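Local coordinates for protein lipoteichoic acid primase (Listeria monocytogenes, PDB 4UOP) that is an extracellular catalytic domain of the sulfatase family that holds a magnesium ion beside the ends of strands of its mixed central sheet, at residues B[53-58]-B[347-352]; B[342-347]-B[362-367]. All coordinates share one frame; numbering follows the deposited sequence.

How the contacts relate
From the N terminus, the chain passes helix 34-41 and runs through the loop 53-58 into strand 59-65 of the mixed central sheet. Contact 1 sets that loop against the end of helix 341-348, closing a span of 288 intervening residues. Contact 2 closes a far shorter excursion: the chain leaves the same helix and returns to its flank at 362-367, just before strand 371-373 opens the antiparallel five-stranded sheet. The segments alternate along the chain, so the two closures cross, and they share N347. Helix 341-348 thus joins the entry to the central sheet with the approach to the second sheet. Between the contacts, L348 packs on L364.

Contact 1: residues B[53-58]-B[347-352]; sequences GAAKGK and NLLGIK
G53 N donates to N347 O at 2.9 Å, nearly in line with the carbonyl, where helix 341-348 ends in a Schellman motif. The same oxygen takes G350 N from within that motif, so two backbone donors grip it. The CA atoms of G53 and G350 lie 3.5 Å apart, an approach possible because G350 has no side chain on the side facing G53. A54 carries the chain past L348 O without bonding to it. That carbonyl is taken instead by A55 N at 2.8 Å, tilted 26° from the carbonyl plane, so the loop meets successive carbonyls of the helix end. A55 also begins a type II turn that closes at K58 and leads into strand 59-65 of the central sheet; its carbonyl oxygen touches L349 CD2. K56 extends CG anti to its N (chi1 178°) and bends at chi2, which carries CD alongside L349 O, while its CA-H points at the same oxygen. NZ makes only a weak bond to G350 O, supported by a water held between them. Further along, the N-H of G57 reaches L349 O through a second water, 2.8 Å from G57 N and 2.9 Å from L349 O.

Contact 2: residues B[342-347]-B[362-367]; sequences MPTVMN and DILNSS
D362 sets its carboxylate against the flank of the helix containing T344 and N347, yet makes no direct hydrogen bond to either; a water spans the gap. D362 heads an Asx turn, its OD1 accepting L364 N from above the carboxylate plane, in the loop that leads from helix 341-348 to the antiparallel five-stranded sheet. The water donates to D362 OD1 and to T344 O and accepts from N347 ND2 (2.8 Å), bridging turn and helix in this buried contact. D362 OD2 is occupied within the loop by N365 ND2 at 2.9 Å, also from above the carboxylate plane. These bonds hold both carboxylate oxygens and probably help to steady a negative charge.

Against D362 OD2 rests the side of N347, whose CB and CG are each 3.3 Å away; its amide plane is turned 43° from the carboxylate. The two asparagine amides, N347 and N365, stand nearly perpendicular. Their ND2 atoms come close without bonding to each other, and outside the contact both residues are tied to D50, N347 through ND2 and N365 through OD1.

Further back along the helix, P343 lays CB against the backbone N of D362. A chi1 of -60° sets OG1 beside the backbone N of T344 and CG2 anti to it, which sends the methyl toward I363 CG1 and L364 CG. T344 OG1 also hydrogen-bonds to D340 O, so it links the residue just before the helix to the loop 362-367. The one direct hydrogen bond between the segments ends here, with I363 N 3.0 Å from T344 OG1 and an almost straight angle of 174° at the hydrogen.

Contact 1: residues B[53-58]-B[347-352]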
loop_
_atom_site.group_PDB
_atom_site.type_symbol
_atom_site.label_atom_id
_atom_site.label_comp_id
_atom_site.label_asym_id
_atom_site.label_seq_id
_atom_site.Cartn_x
_atom_site.Cartn_y
_atom_site.Cartn_z
ATOM N N GLY B 53 -26.300 -27.069 -6.173
ATOM C CA GLY B 53 -27.719 -26.749 -6.235
ATOM C C GLY B 53 -28.505 -27.172 -5.010
ATOM O O GLY B 53 -29.721 -27.263 -5.065
ATOM N N ALA B 54 -27.833 -27.396 -3.886
ATOM C CA ALA B 54 -28.533 -27.673 -2.627
ATOM C C ALA B 54 -29.445 -26.502 -2.250
ATOM O O ALA B 54 -30.454 -26.685 -1.556
ATOM C CB ALA B 54 -27.556 -27.932 -1.507
ATOM N N ALA B 55 -29.094 -25.310 -2.728
ATOM C CA ALA B 55 -29.927 -24.126 -2.537
ATOM C C ALA B 55 -30.306 -23.515 -3.885
ATOM O O ALA B 55 -30.387 -22.295 -4.026
ATOM C CB ALA B 55 -29.189 -23.111 -1.670
ATOM N N LYS B 56 -30.538 -24.356 -4.892
ATOM C CA LYS B 56 -30.977 -23.871 -6.204
ATOM C C LYS B 56 -32.243 -23.021 -5.999
ATOM O O LYS B 56 -33.164 -23.442 -5.304
ATOM C CB LYS B 56 -31.270 -25.051 -7.139
ATOM C CG LYS B 56 -31.786 -24.680 -8.521
ATOM C CD LYS B 56 -30.660 -24.307 -9.465
ATOM C CE LYS B 56 -31.185 -23.868 -10.822
ATOM N NZ LYS B 56 -30.084 -23.370 -11.701
ATOM N N GLY B 57 -32.254 -21.817 -6.570
ATOM C CA GLY B 57 -33.419 -20.946 -6.545
ATOM C C GLY B 57 -33.663 -20.152 -5.271
ATOM O O GLY B 57 -34.648 -19.415 -5.169
ATOM N N LYS B 58 -32.748 -20.261 -4.317
ATOM C CA LYS B 58 -32.889 -19.547 -3.058
ATOM C C LYS B 58 -32.255 -18.165 -3.168
ATOM O O LYS B 58 -31.404 -17.926 -4.026
ATOM C CB LYS B 58 -32.250 -20.336 -1.927
ATOM C CG LYS B 58 -32.772 -21.758 -1.767
ATOM C CD LYS B 58 -34.272 -21.839 -1.577
ATOM C CE LYS B 58 -34.693 -23.287 -1.371
ATOM N NZ LYS B 58 -36.169 -23.443 -1.445
ATOM N N ASN B 347 -21.665 -22.751 -6.281
ATOM C CA ASN B 347 -21.947 -24.184 -6.218
ATOM C C ASN B 347 -23.249 -24.492 -5.460
ATOM O O ASN B 347 -24.100 -25.260 -5.929
ATOM C CB ASN B 347 -20.758 -24.944 -5.621
ATOM C CG ASN B 347 -21.041 -26.426 -5.448
ATOM O OD1 ASN B 347 -21.129 -27.170 -6.435
ATOM N ND2 ASN B 347 -21.205 -26.862 -4.219
ATOM N N LEU B 348 -23.424 -23.893 -4.282
ATOM C CA LEU B 348 -24.646 -24.106 -3.518
ATOM C C LEU B 348 -25.902 -23.672 -4.287
ATOM O O LEU B 348 -26.956 -24.330 -4.208
ATOM C CB LEU B 348 -24.576 -23.360 -2.172
ATOM C CG LEU B 348 -23.555 -23.906 -1.187
ATOM C CD1 LEU B 348 -23.413 -22.960 0.002
ATOM C CD2 LEU B 348 -23.972 -25.283 -0.698
ATOM N N LEU B 349 -25.792 -22.563 -5.013
ATOM C CA LEU B 349 -26.918 -22.019 -5.762
ATOM C C LEU B 349 -27.159 -22.764 -7.087
ATOM O O LEU B 349 -28.100 -22.448 -7.789
ATOM C CB LEU B 349 -26.703 -20.530 -6.024
ATOM C CG LEU B 349 -26.751 -19.623 -4.776
ATOM C CD1 LEU B 349 -26.408 -18.189 -5.157
ATOM C CD2 LEU B 349 -28.088 -19.682 -4.076
ATOM N N GLY B 350 -26.300 -23.732 -7.410
ATOM C CA GLY B 350 -26.440 -24.532 -8.631
ATOM C C GLY B 350 -26.151 -23.757 -9.889
ATOM O O GLY B 350 -26.792 -23.972 -10.912
ATOM N N ILE B 351 -25.225 -22.807 -9.808
ATOM C CA ILE B 351 -24.910 -21.959 -10.926
ATOM C C ILE B 351 -23.540 -22.339 -11.481
ATOM O O ILE B 351 -22.554 -22.381 -10.763
ATOM C CB ILE B 351 -24.974 -20.475 -10.524
ATOM C CG1 ILE B 351 -26.436 -20.091 -10.262
ATOM C CG2 ILE B 351 -24.358 -19.591 -11.602
ATOM C CD1 ILE B 351 -26.636 -18.734 -9.628
ATOM N N LYS B 352 -23.498 -22.634 -12.775
ATOM C CA LYS B 352 -22.253 -22.932 -13.450
ATOM C C LYS B 352 -21.554 -21.637 -13.789
ATOM O O LYS B 352 -22.165 -20.705 -14.309
ATOM C CB LYS B 352 -22.487 -23.741 -14.730
ATOM C CG LYS B 352 -22.741 -25.219 -14.478
ATOM C CD LYS B 352 -21.523 -25.917 -13.884
ATOM C CE LYS B 352 -21.495 -27.408 -14.205
ATOM N NZ LYS B 352 -22.326 -28.220 -13.270
HETATM O O HOH W 1 -28.313 -26.049 -11.692
HETATM O O HOH W 2 -30.129 -20.412 -7.761
#

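Contact 2: residues B[342-347]-B[362-367]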
loop_
_atom_site.group_PDB
_atom_site.type_symbol
_atom_site.label_atom_id
_atom_site.label_comp_id
_atom_site.label_asym_id
_atom_site.label_seq_id
_atom_site.Cartn_x
_atom_site.Cartn_y
_atom_site.Cartn_z
ATOM N N MET B 342 -17.175 -16.605 -3.561
ATOM C CA MET B 342 -17.982 -16.700 -4.800
ATOM C C MET B 342 -18.096 -18.141 -5.332
ATOM O O MET B 342 -19.208 -18.639 -5.494
ATOM C CB MET B 342 -17.458 -15.774 -5.892
ATOM C CG MET B 342 -18.211 -15.946 -7.196
ATOM S SD MET B 342 -17.692 -14.841 -8.501
ATOM C CE MET B 342 -18.742 -15.459 -9.820
ATOM N N PRO B 343 -16.958 -18.816 -5.587
ATOM C CA PRO B 343 -17.106 -20.192 -6.091
ATOM C C PRO B 343 -17.853 -21.127 -5.127
ATOM O O PRO B 343 -18.594 -22.002 -5.576
ATOM C CB PRO B 343 -15.661 -20.650 -6.333
ATOM C CG PRO B 343 -14.807 -19.685 -5.559
ATOM C CD PRO B 343 -15.548 -18.393 -5.556
ATOM N N THR B 344 -17.713 -20.903 -3.815
ATOM C CA THR B 344 -18.396 -21.718 -2.830
ATOM C C THR B 344 -19.919 -21.497 -2.934
ATOM O O THR B 344 -20.712 -22.447 -2.937
ATOM C CB THR B 344 -17.873 -21.398 -1.405
ATOM O OG1 THR B 344 -16.463 -21.657 -1.335
ATOM C CG2 THR B 344 -18.570 -22.231 -0.326
ATOM N N VAL B 345 -20.325 -20.231 -3.013
ATOM C CA VAL B 345 -21.726 -19.892 -3.070
ATOM C C VAL B 345 -22.374 -20.291 -4.407
ATOM O O VAL B 345 -23.491 -20.797 -4.420
ATOM C CB VAL B 345 -21.934 -18.391 -2.779
ATOM C CG1 VAL B 345 -23.379 -17.975 -3.069
ATOM C CG2 VAL B 345 -21.585 -18.121 -1.327
ATOM N N MET B 346 -21.670 -20.081 -5.509
ATOM C CA MET B 346 -22.217 -20.425 -6.816
ATOM C C MET B 346 -22.525 -21.926 -6.873
ATOM O O MET B 346 -23.551 -22.326 -7.438
ATOM C CB MET B 346 -21.269 -20.033 -7.949
ATOM C CG MET B 346 -21.015 -18.536 -8.107
ATOM S SD MET B 346 -22.498 -17.499 -8.294
ATOM C CE MET B 346 -22.873 -17.116 -6.579
ATOM N N ASN B 347 -21.665 -22.751 -6.281
ATOM C CA ASN B 347 -21.947 -24.184 -6.218
ATOM C C ASN B 347 -23.249 -24.492 -5.460
ATOM O O ASN B 347 -24.100 -25.260 -5.929
ATOM C CB ASN B 347 -20.758 -24.944 -5.621
ATOM C CG ASN B 347 -21.041 -26.426 -5.448
ATOM O OD1 ASN B 347 -21.129 -27.170 -6.435
ATOM N ND2 ASN B 347 -21.205 -26.862 -4.219
ATOM N N ASP B 362 -13.946 -23.473 -4.554
ATOM C CA ASP B 362 -15.104 -23.967 -3.828
ATOM C C ASP B 362 -14.608 -24.733 -2.601
ATOM O O ASP B 362 -14.117 -25.853 -2.692
ATOM C CB ASP B 362 -15.957 -24.839 -4.747
ATOM C CG ASP B 362 -17.124 -25.503 -4.044
ATOM O OD1 ASP B 362 -17.358 -25.276 -2.834
ATOM O OD2 ASP B 362 -17.832 -26.273 -4.727
ATOM N N ILE B 363 -14.757 -24.134 -1.423
ATOM C CA ILE B 363 -14.151 -24.734 -0.249
ATOM C C ILE B 363 -14.889 -25.979 0.255
ATOM O O ILE B 363 -14.330 -26.737 1.035
ATOM C CB ILE B 363 -13.967 -23.724 0.898
ATOM C CG1 ILE B 363 -15.289 -23.292 1.490
ATOM C CG2 ILE B 363 -13.155 -22.517 0.417
ATOM C CD1 ILE B 363 -15.105 -22.581 2.826
ATOM N N LEU B 364 -16.124 -26.195 -0.179
ATOM C CA LEU B 364 -16.853 -27.392 0.246
ATOM C C LEU B 364 -16.559 -28.602 -0.646
ATOM O O LEU B 364 -17.063 -29.697 -0.386
ATOM C CB LEU B 364 -18.354 -27.124 0.297
ATOM C CG LEU B 364 -18.797 -25.984 1.228
ATOM C CD1 LEU B 364 -20.300 -25.829 1.174
ATOM C CD2 LEU B 364 -18.323 -26.231 2.640
ATOM N N ASN B 365 -15.760 -28.410 -1.684
ATOM C CA ASN B 365 -15.417 -29.502 -2.600
ATOM C C ASN B 365 -13.928 -29.667 -2.844
ATOM O O ASN B 365 -13.503 -30.222 -3.853
ATOM C CB ASN B 365 -16.176 -29.328 -3.900
ATOM C CG ASN B 365 -17.585 -29.815 -3.780
ATOM O OD1 ASN B 365 -17.819 -31.014 -3.637
ATOM N ND2 ASN B 365 -18.538 -28.890 -3.756
ATOM N N SER B 366 -13.148 -29.220 -1.887
ATOM C CA SER B 366 -11.708 -29.413 -1.915
ATOM C C SER B 366 -11.259 -29.662 -0.499
ATOM O O SER B 366 -12.006 -29.421 0.457
ATOM C CB SER B 366 -11.022 -28.188 -2.514
ATOM O OG SER B 366 -11.366 -27.010 -1.809
ATOM N N SER B 367 -10.055 -30.193 -0.350
ATOM C CA SER B 367 -9.516 -30.464 0.973
ATOM C C SER B 367 -8.122 -29.918 1.183
ATOM O O SER B 367 -7.650 -29.945 2.312
ATOM C CB SER B 367 -9.528 -31.964 1.270
ATOM O OG SER B 367 -10.842 -32.373 1.609
HETATM O O HOH W 3 -20.159 -25.124 -2.324
#